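Long-range contacts in extracellular invertase (Aspergillus kawachii, PDB 5XH8), which is a family 32 beta-fructofuranosidase that probably cleaves sucrose and transfers the fructosyl unit to acceptor sugars, building fructooligosaccharides such as 1-kestose: residues L255-Q265 / R374-P382; A390-V400 / G407-G415. All coordinates share one frame; numbering follows the deposited sequence.

Contact 1: L255-Q265 / R374-P382; sequences LDEYGYNPHGQ and RELRVLYIP
Glu257 and Arg377 run side by side and point the same way, their carboxylate and guanidinium planes 31° apart, yet no direct salt bridge joins them: OE2 of Glu257 and NH1 of Arg377 are 4.7 Å apart. One water spans the gap, donating to Glu257 OE2 and accepting from Arg377 NH1, which it meets at the edge of the guanidinium, and from the backbone N of Tyr380. The same NH1 makes a weak, bent bond of 3.0 Å to the backbone O of Glu257, while the CD of Arg377 lies 3.2 Å from that oxygen. A chi1 of -168° swings CG of Glu257 away from its own amide nitrogen, and the extended chain beyond brings the carboxylate to the Tyr380 ring, OE2 3.8 Å from CD2, the two planes 72° apart. The backbones join through a nearly straight bond from Val378 N to Asp256 O (2.8 Å), the donor standing above the carbonyl plane. Leu255 supplies the apolar side: its CB meets CG2 of Val378 at 3.8 Å, and its CD1 rests against CB of Leu376 at 4.1 Å. Asp256 turns its own side chain back into the loop, where OD1 accepts from the backbone N of Tyr258, an Asx turn, and from that of Gly259, while OD2 takes a straight bond from ND2 of Asn261; this ties down the backbone that offers its carbonyl to Val378. The loop connects the antiparallel strands 250-255 and 265-274 of one propeller sheet and leans on strand 366-385 of another. Strand 341-348 lies beside that strand, its Phe342 touching both Leu255 and Leu376, and strand 408-418 adds Leu414 against Leu255.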
loop_
_atom_site.group_PDB
_atom_site.type_symbol
_atom_site.label_atom_id
_atom_site.label_comp_id
_atom_site.label_asym_id
_atom_site.label_seq_id
_atom_site.Cartn_x
_atom_site.Cartn_y
_atom_site.Cartn_z
ATOM N N LEU A 255 -34.573 6.221 1.120
ATOM C CA LEU A 255 -35.815 5.835 1.789
ATOM C C LEU A 255 -37.087 6.433 1.141
ATOM O O LEU A 255 -37.044 7.505 0.529
ATOM C CB LEU A 255 -35.769 6.344 3.246
ATOM C CG LEU A 255 -34.603 5.883 4.129
ATOM C CD1 LEU A 255 -34.672 6.558 5.509
ATOM C CD2 LEU A 255 -34.581 4.371 4.220
ATOM N N ASP A 256 -38.200 5.731 1.323
ATOM C CA ASP A 256 -39.531 6.331 1.191
ATOM C C ASP A 256 -40.289 6.165 2.515
ATOM O O ASP A 256 -39.677 5.871 3.566
ATOM C CB ASP A 256 -40.269 5.743 -0.027
ATOM C CG ASP A 256 -40.555 4.267 0.089
ATOM O OD1 ASP A 256 -40.456 3.629 1.179
ATOM O OD2 ASP A 256 -40.882 3.704 -0.959
ATOM N N GLU A 257 -41.604 6.364 2.478
ATOM C CA GLU A 257 -42.450 6.246 3.654
ATOM C C GLU A 257 -42.531 4.826 4.260
ATOM O O GLU A 257 -42.863 4.683 5.423
ATOM C CB GLU A 257 -43.869 6.765 3.325
ATOM C CG GLU A 257 -44.751 6.949 4.547
ATOM C CD GLU A 257 -46.063 7.681 4.256
ATOM O OE1 GLU A 257 -46.452 7.796 3.073
ATOM O OE2 GLU A 257 -46.683 8.155 5.232
ATOM N N TYR A 258 -42.249 3.795 3.476
ATOM C CA TYR A 258 -42.382 2.416 3.925
ATOM C C TYR A 258 -41.065 1.759 4.382
ATOM O O TYR A 258 -41.089 0.791 5.149
ATOM C CB TYR A 258 -43.027 1.579 2.808
ATOM C CG TYR A 258 -44.265 2.264 2.253
ATOM C CD1 TYR A 258 -45.477 2.231 2.951
ATOM C CD2 TYR A 258 -44.202 2.995 1.065
ATOM C CE1 TYR A 258 -46.597 2.889 2.465
ATOM C CE2 TYR A 258 -45.314 3.656 0.572
ATOM C CZ TYR A 258 -46.507 3.593 1.267
ATOM O OH TYR A 258 -47.602 4.245 0.762
ATOM N N GLY A 259 -39.937 2.256 3.882
ATOM C CA GLY A 259 -38.644 1.644 4.128
ATOM C C GLY A 259 -37.611 2.070 3.102
ATOM O O GLY A 259 -37.514 3.252 2.755
ATOM N N TYR A 260 -36.838 1.105 2.626
ATOM C CA TYR A 260 -35.751 1.386 1.728
ATOM C C TYR A 260 -36.361 1.480 0.328
ATOM O O TYR A 260 -37.178 0.645 -0.043
ATOM C CB TYR A 260 -34.692 0.283 1.765
ATOM C CG TYR A 260 -33.581 0.469 0.748
ATOM C CD1 TYR A 260 -32.492 1.283 1.030
ATOM C CD2 TYR A 260 -33.646 -0.138 -0.514
ATOM C CE1 TYR A 260 -31.478 1.476 0.096
ATOM C CE2 TYR A 260 -32.635 0.044 -1.462
ATOM C CZ TYR A 260 -31.554 0.858 -1.148
ATOM O OH TYR A 260 -30.548 1.074 -2.049
ATOM N N ASN A 261 -35.926 2.471 -0.435
ATOM C CA ASN A 261 -36.301 2.582 -1.855
ATOM C C ASN A 261 -35.094 3.099 -2.644
ATOM O O ASN A 261 -34.598 4.177 -2.337
ATOM C CB ASN A 261 -37.506 3.546 -1.979
ATOM C CG ASN A 261 -38.108 3.570 -3.389
ATOM O OD1 ASN A 261 -37.401 3.525 -4.373
ATOM N ND2 ASN A 261 -39.436 3.639 -3.471
ATOM N N PRO A 262 -34.622 2.355 -3.661
ATOM C CA PRO A 262 -33.451 2.878 -4.398
ATOM C C PRO A 262 -33.664 4.271 -5.002
ATOM O O PRO A 262 -32.734 5.081 -5.020
ATOM C CB PRO A 262 -33.207 1.830 -5.499
ATOM C CG PRO A 262 -34.074 0.684 -5.198
ATOM C CD PRO A 262 -35.136 1.104 -4.246
ATOM N N HIS A 263 -34.902 4.566 -5.420
ATOM C CA HIS A 263 -35.242 5.871 -6.015
ATOM C C HIS A 263 -35.713 6.877 -4.987
ATOM O O HIS A 263 -36.201 7.937 -5.361
ATOM C CB HIS A 263 -36.330 5.690 -7.092
ATOM C CG HIS A 263 -35.884 4.862 -8.254
ATOM N ND1 HIS A 263 -35.041 5.351 -9.231
ATOM C CD2 HIS A 263 -36.153 3.582 -8.592
ATOM C CE1 HIS A 263 -34.799 4.395 -10.115
ATOM N NE2 HIS A 263 -35.463 3.314 -9.748
ATOM N N GLY A 264 -35.572 6.570 -3.696
ATOM C CA GLY A 264 -36.090 7.428 -2.653
ATOM C C GLY A 264 -35.157 8.561 -2.332
ATOM O O GLY A 264 -34.108 8.710 -2.942
ATOM N N GLN A 265 -35.561 9.348 -1.347
ATOM C CA GLN A 265 -34.729 10.384 -0.728
ATOM C C GLN A 265 -33.472 9.819 -0.078
ATOM O O GLN A 265 -33.556 8.824 0.613
ATOM C CB GLN A 265 -35.500 11.060 0.393
ATOM C CG GLN A 265 -35.807 12.503 0.158
ATOM C CD GLN A 265 -36.722 12.984 1.240
ATOM O OE1 GLN A 265 -36.291 13.547 2.244
ATOM N NE2 GLN A 265 -37.978 12.656 1.094
ATOM N N ARG A 374 -33.105 -1.214 14.209
ATOM C CA ARG A 374 -34.075 -0.154 13.950
ATOM C C ARG A 374 -34.382 -0.052 12.444
ATOM O O ARG A 374 -33.467 -0.079 11.604
ATOM C CB ARG A 374 -33.569 1.178 14.462
ATOM C CG ARG A 374 -33.470 1.231 15.970
ATOM C CD ARG A 374 -32.771 2.448 16.521
ATOM N NE ARG A 374 -32.684 2.302 17.981
ATOM C CZ ARG A 374 -32.050 3.125 18.810
ATOM N NH1 ARG A 374 -31.403 4.192 18.371
ATOM N NH2 ARG A 374 -32.070 2.862 20.105
ATOM N N GLU A 375 -35.679 0.023 12.131
ATOM C CA GLU A 375 -36.169 0.383 10.798
ATOM C C GLU A 375 -36.065 1.886 10.625
ATOM O O GLU A 375 -36.463 2.649 11.517
ATOM C CB GLU A 375 -37.623 -0.099 10.581
ATOM C CG GLU A 375 -37.713 -1.586 10.366
ATOM C CD GLU A 375 -39.139 -2.091 10.254
ATOM O OE1 GLU A 375 -39.985 -1.291 9.868
ATOM O OE2 GLU A 375 -39.413 -3.287 10.512
ATOM N N LEU A 376 -35.468 2.304 9.500
ATOM C CA LEU A 376 -35.431 3.709 9.120
ATOM C C LEU A 376 -36.339 3.930 7.905
ATOM O O LEU A 376 -36.370 3.097 6.967
ATOM C CB LEU A 376 -34.011 4.160 8.811
ATOM C CG LEU A 376 -32.967 3.972 9.909
ATOM C CD1 LEU A 376 -31.674 4.665 9.479
ATOM C CD2 LEU A 376 -33.420 4.493 11.263
ATOM N N ARG A 377 -37.102 5.023 7.945
ATOM C CA ARG A 377 -38.040 5.372 6.846
ATOM C C ARG A 377 -38.327 6.861 6.879
ATOM O O ARG A 377 -38.000 7.537 7.855
ATOM C CB ARG A 377 -39.345 4.569 6.953
ATOM C CG ARG A 377 -40.278 4.979 8.097
ATOM C CD ARG A 377 -41.445 4.013 8.262
ATOM N NE ARG A 377 -42.407 4.453 9.280
ATOM C CZ ARG A 377 -43.307 5.443 9.136
ATOM N NH1 ARG A 377 -43.382 6.183 8.016
ATOM N NH2 ARG A 377 -44.118 5.734 10.155
ATOM N N VAL A 378 -38.950 7.372 5.819
ATOM C CA VAL A 378 -39.356 8.780 5.815
ATOM C C VAL A 378 -40.639 8.873 6.640
ATOM O O VAL A 378 -41.567 8.125 6.388
ATOM C CB VAL A 378 -39.570 9.349 4.388
ATOM C CG1 VAL A 378 -39.919 10.830 4.464
ATOM C CG2 VAL A 378 -38.311 9.176 3.562
ATOM N N LEU A 379 -40.648 9.721 7.664
ATOM C CA LEU A 379 -41.816 9.851 8.526
ATOM C C LEU A 379 -42.475 11.182 8.212
ATOM O O LEU A 379 -41.787 12.210 8.144
ATOM C CB LEU A 379 -41.438 9.795 10.015
ATOM C CG LEU A 379 -42.568 10.132 11.009
ATOM C CD1 LEU A 379 -43.693 9.122 10.907
ATOM C CD2 LEU A 379 -42.061 10.196 12.438
ATOM N N TYR A 380 -43.796 11.160 8.023
ATOM C CA TYR A 380 -44.558 12.406 7.834
ATOM C C TYR A 380 -45.386 12.728 9.060
ATOM O O TYR A 380 -46.002 11.839 9.642
ATOM C CB TYR A 380 -45.441 12.328 6.593
ATOM C CG TYR A 380 -44.625 12.268 5.327
ATOM C CD1 TYR A 380 -44.118 13.430 4.743
ATOM C CD2 TYR A 380 -44.323 11.047 4.733
ATOM C CE1 TYR A 380 -43.363 13.368 3.580
ATOM C CE2 TYR A 380 -43.559 10.981 3.576
ATOM C CZ TYR A 380 -43.087 12.141 3.013
ATOM O OH TYR A 380 -42.330 12.058 1.890
ATOM N N ILE A 381 -45.361 13.995 9.458
ATOM C CA ILE A 381 -46.148 14.479 10.568
ATOM C C ILE A 381 -47.206 15.451 10.006
ATOM O O ILE A 381 -46.873 16.599 9.678
ATOM C CB ILE A 381 -45.268 15.211 11.588
ATOM C CG1 ILE A 381 -44.063 14.344 12.001
ATOM C CG2 ILE A 381 -46.095 15.584 12.808
ATOM C CD1 ILE A 381 -43.082 15.083 12.879
ATOM N N PRO A 382 -48.473 14.994 9.882
ATOM C CA PRO A 382 -49.500 15.883 9.305
ATOM C C PRO A 382 -50.178 16.800 10.328
ATOM O O PRO A 382 -50.031 16.620 11.540
ATOM C CB PRO A 382 -50.500 14.901 8.675
ATOM C CG PRO A 382 -50.371 13.656 9.483
ATOM C CD PRO A 382 -48.972 13.619 10.053
HETATM O O HOH W 1 -45.036 8.686 7.683
HETATM O O HOH W 2 -39.355 0.224 7.164
#

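Contact 2: A390-V400 / G407-G415; sequences ARESGASWQVV and GTVELQTLG
A chi1 of -167° turns OG1 of Thr413 to the far side of CB from its amide nitrogen and onto Ser396 O; this short bond of 2.5 Å, donated by Thr413, runs nearly along the C=O axis. Trp397, with CG between its backbone N and carbonyl carbon (chi1 57°), sets its indole beside Leu411, CD1 of each 3.9 Å apart, and NE1 donates to Ala390 O. Next along the chains, 398-400 and 410-412 pair antiparallel. Gln398 and Gln412 form a hydrogen-bonded pair through both backbone N and O atoms, their side chains side by side and pointing the same way, amide planes 48° apart; Val400 N reaches Glu410 O at 2.9 Å. Val399 shares the face of Leu411, its CG2 meeting Leu411 CD2 at 3.8 Å, and its side chain crosses that of Val409 at about a right angle. CG1 of Val400 packs against CB of Gln412 at 3.5 Å. Arg391 crosses Val409 obliquely; Val399 CG2 lies over one face of its guanidinium, and NH2 is salt-bridged to Asp386. Helix 388-391 flanks the hairpin, Ala390 packing on Val409 and Val384; Phe527 and Trp239 meet the indole edge-to-face, and strand 408-418 pairs with strand 366-385.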
loop_
_atom_site.group_PDB
_atom_site.type_symbol
_atom_site.label_atom_id
_atom_site.label_comp_id
_atom_site.label_asym_id
_atom_site.label_seq_id
_atom_site.Cartn_x
_atom_site.Cartn_y
_atom_site.Cartn_z
ATOM N N ALA A 390 -42.974 24.998 14.025
ATOM C CA ALA A 390 -42.940 24.160 12.831
ATOM C C ALA A 390 -41.954 24.648 11.764
ATOM O O ALA A 390 -41.410 23.835 11.022
ATOM C CB ALA A 390 -44.330 24.033 12.232
ATOM N N ARG A 391 -41.737 25.963 11.699
ATOM C CA ARG A 391 -40.967 26.602 10.616
ATOM C C ARG A 391 -39.490 26.818 10.938
ATOM O O ARG A 391 -38.756 27.286 10.078
ATOM C CB ARG A 391 -41.592 27.972 10.239
ATOM C CG ARG A 391 -42.922 27.891 9.513
ATOM C CD ARG A 391 -42.745 27.613 8.031
ATOM N NE ARG A 391 -44.035 27.383 7.384
ATOM C CZ ARG A 391 -44.198 27.110 6.093
ATOM N NH1 ARG A 391 -43.151 27.012 5.283
ATOM N NH2 ARG A 391 -45.419 26.918 5.602
ATOM N N GLU A 392 -39.046 26.493 12.151
ATOM C CA GLU A 392 -37.657 26.725 12.533
ATOM C C GLU A 392 -36.754 25.979 11.551
ATOM O O GLU A 392 -37.080 24.867 11.134
ATOM C CB GLU A 392 -37.419 26.243 13.961
ATOM C CG GLU A 392 -36.031 26.519 14.502
ATOM C CD GLU A 392 -35.934 26.266 15.991
ATOM O OE1 GLU A 392 -34.824 25.969 16.472
ATOM O OE2 GLU A 392 -36.960 26.352 16.697
ATOM N N SER A 393 -35.672 26.626 11.128
ATOM C CA SER A 393 -34.751 26.043 10.153
ATOM C C SER A 393 -33.499 25.536 10.891
ATOM O O SER A 393 -33.296 25.822 12.065
ATOM C CB SER A 393 -34.378 27.086 9.111
ATOM O OG SER A 393 -33.680 28.127 9.748
ATOM N N GLY A 394 -32.665 24.778 10.196
ATOM C CA GLY A 394 -31.479 24.183 10.814
ATOM C C GLY A 394 -31.863 23.195 11.900
ATOM O O GLY A 394 -31.188 23.108 12.922
ATOM N N ALA A 395 -32.950 22.461 11.661
ATOM C CA ALA A 395 -33.527 21.558 12.637
ATOM C C ALA A 395 -33.630 20.165 12.026
ATOM O O ALA A 395 -32.993 19.889 11.011
ATOM C CB ALA A 395 -34.884 22.087 13.086
ATOM N N SER A 396 -34.440 19.296 12.626
ATOM C CA SER A 396 -34.533 17.875 12.226
ATOM C C SER A 396 -35.752 17.519 11.430
ATOM O O SER A 396 -36.135 16.343 11.365
ATOM C CB SER A 396 -34.488 17.000 13.479
ATOM O OG SER A 396 -33.420 17.432 14.297
ATOM N N TRP A 397 -36.357 18.523 10.798
ATOM C CA TRP A 397 -37.549 18.308 9.991
ATOM C C TRP A 397 -37.644 19.392 8.925
ATOM O O TRP A 397 -36.947 20.404 9.001
ATOM C CB TRP A 397 -38.790 18.346 10.885
ATOM C CG TRP A 397 -38.896 19.637 11.648
ATOM C CD1 TRP A 397 -39.518 20.792 11.227
ATOM C CD2 TRP A 397 -38.340 19.929 12.942
ATOM N NE1 TRP A 397 -39.392 21.767 12.183
ATOM C CE2 TRP A 397 -38.682 21.273 13.247
ATOM C CE3 TRP A 397 -37.628 19.179 13.894
ATOM C CZ2 TRP A 397 -38.310 21.896 14.453
ATOM C CZ3 TRP A 397 -37.233 19.803 15.084
ATOM C CH2 TRP A 397 -37.584 21.153 15.354
ATOM N N GLN A 398 -38.509 19.176 7.943
ATOM C CA GLN A 398 -38.836 20.222 6.968
ATOM C C GLN A 398 -40.294 20.169 6.506
ATOM O O GLN A 398 -40.939 19.094 6.471
ATOM C CB GLN A 398 -37.910 20.146 5.760
ATOM C CG GLN A 398 -38.047 18.868 4.956
ATOM C CD GLN A 398 -36.903 18.656 3.992
ATOM O OE1 GLN A 398 -36.143 19.577 3.693
ATOM N NE2 GLN A 398 -36.781 17.433 3.488
ATOM N N VAL A 399 -40.784 21.348 6.122
ATOM C CA VAL A 399 -42.142 21.504 5.621
ATOM C C VAL A 399 -42.171 20.954 4.207
ATOM O O VAL A 399 -41.383 21.374 3.391
ATOM C CB VAL A 399 -42.557 23.000 5.619
ATOM C CG1 VAL A 399 -43.899 23.201 4.914
ATOM C CG2 VAL A 399 -42.592 23.559 7.049
ATOM N N VAL A 400 -43.051 20.003 3.930
ATOM C CA VAL A 400 -43.225 19.467 2.559
ATOM C C VAL A 400 -44.581 19.797 1.890
ATOM O O VAL A 400 -44.769 19.492 0.706
ATOM C CB VAL A 400 -43.010 17.940 2.492
ATOM C CG1 VAL A 400 -41.609 17.584 2.989
ATOM C CG2 VAL A 400 -44.090 17.175 3.250
ATOM N N GLY A 407 -54.553 26.348 8.091
ATOM C CA GLY A 407 -53.469 26.993 8.847
ATOM C C GLY A 407 -52.349 26.021 9.234
ATOM O O GLY A 407 -51.566 26.308 10.141
ATOM N N THR A 408 -52.264 24.890 8.523
ATOM C CA THR A 408 -51.390 23.773 8.888
ATOM C C THR A 408 -50.244 23.561 7.896
ATOM O O THR A 408 -50.218 24.163 6.817
ATOM C CB THR A 408 -52.189 22.448 8.994
ATOM O OG1 THR A 408 -52.839 22.158 7.751
ATOM C CG2 THR A 408 -53.234 22.512 10.099
ATOM N N VAL A 409 -49.303 22.700 8.289
ATOM C CA VAL A 409 -48.249 22.162 7.404
ATOM C C VAL A 409 -48.099 20.641 7.596
ATOM O O VAL A 409 -48.420 20.109 8.663
ATOM C CB VAL A 409 -46.868 22.825 7.645
ATOM C CG1 VAL A 409 -46.870 24.265 7.165
ATOM C CG2 VAL A 409 -46.445 22.765 9.112
ATOM N N GLU A 410 -47.644 19.947 6.555
ATOM C CA GLU A 410 -47.129 18.586 6.691
ATOM C C GLU A 410 -45.606 18.653 6.876
ATOM O O GLU A 410 -44.894 19.279 6.073
ATOM C CB GLU A 410 -47.454 17.743 5.472
ATOM C CG GLU A 410 -47.175 16.268 5.700
ATOM C CD GLU A 410 -47.587 15.401 4.543
ATOM O OE1 GLU A 410 -47.438 15.842 3.387
ATOM O OE2 GLU A 410 -48.058 14.270 4.785
ATOM N N LEU A 411 -45.114 18.019 7.938
ATOM C CA LEU A 411 -43.680 17.948 8.192
ATOM C C LEU A 411 -43.132 16.605 7.761
ATOM O O LEU A 411 -43.863 15.600 7.710
ATOM C CB LEU A 411 -43.368 18.177 9.663
ATOM C CG LEU A 411 -43.698 19.545 10.264
ATOM C CD1 LEU A 411 -43.185 19.599 11.694
ATOM C CD2 LEU A 411 -43.116 20.688 9.430
ATOM N N GLN A 412 -41.839 16.610 7.443
ATOM C CA GLN A 412 -41.099 15.409 7.062
ATOM C C GLN A 412 -39.858 15.291 7.947
ATOM O O GLN A 412 -39.201 16.289 8.244
ATOM C CB GLN A 412 -40.686 15.512 5.601
ATOM C CG GLN A 412 -40.175 14.227 4.978
ATOM C CD GLN A 412 -39.395 14.480 3.698
ATOM O OE1 GLN A 412 -38.382 15.174 3.693
ATOM N NE2 GLN A 412 -39.868 13.918 2.617
ATOM N N THR A 413 -39.547 14.061 8.357
ATOM C CA THR A 413 -38.366 13.780 9.172
ATOM C C THR A 413 -37.976 12.310 9.020
ATOM O O THR A 413 -38.648 11.529 8.314
ATOM C CB THR A 413 -38.625 14.120 10.652
ATOM O OG1 THR A 413 -37.395 14.136 11.376
ATOM C CG2 THR A 413 -39.550 13.129 11.300
ATOM N N LEU A 414 -36.893 11.920 9.685
ATOM C CA LEU A 414 -36.481 10.513 9.672
ATOM C C LEU A 414 -37.277 9.735 10.729
ATOM O O LEU A 414 -37.270 10.082 11.917
ATOM C CB LEU A 414 -34.975 10.357 9.923
ATOM C CG LEU A 414 -34.477 8.903 9.885
ATOM C CD1 LEU A 414 -34.515 8.361 8.464
ATOM C CD2 LEU A 414 -33.085 8.767 10.488
ATOM N N GLY A 415 -37.947 8.692 10.270
ATOM C CA GLY A 415 -38.637 7.749 11.140
ATOM C C GLY A 415 -37.651 6.721 11.680
ATOM O O GLY A 415 -36.894 6.118 10.904
#

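How the contacts relate
Both contacts reach the same mixed sheet, in which strands 366-385 and 408-418 are antiparallel neighbours, and backbone bonds probably join them directly, from Gly415 N to Arg377 O and from Leu379 N to Thr413 O. Val378 of contact 1 also packs on Gln412 of contact 2. Each is partly buried, but contact 1 lies nearer the centre of the chain, its centre about 17 Å away against about 23 Å. There a loop from another sheet docks on a strand through one strong backbone bond, a water bridge and leucine and valine packing. Contact 2, local in sequence, is a beta hairpin held by several backbone bonds, and adds packing that includes a tryptophan and the valines.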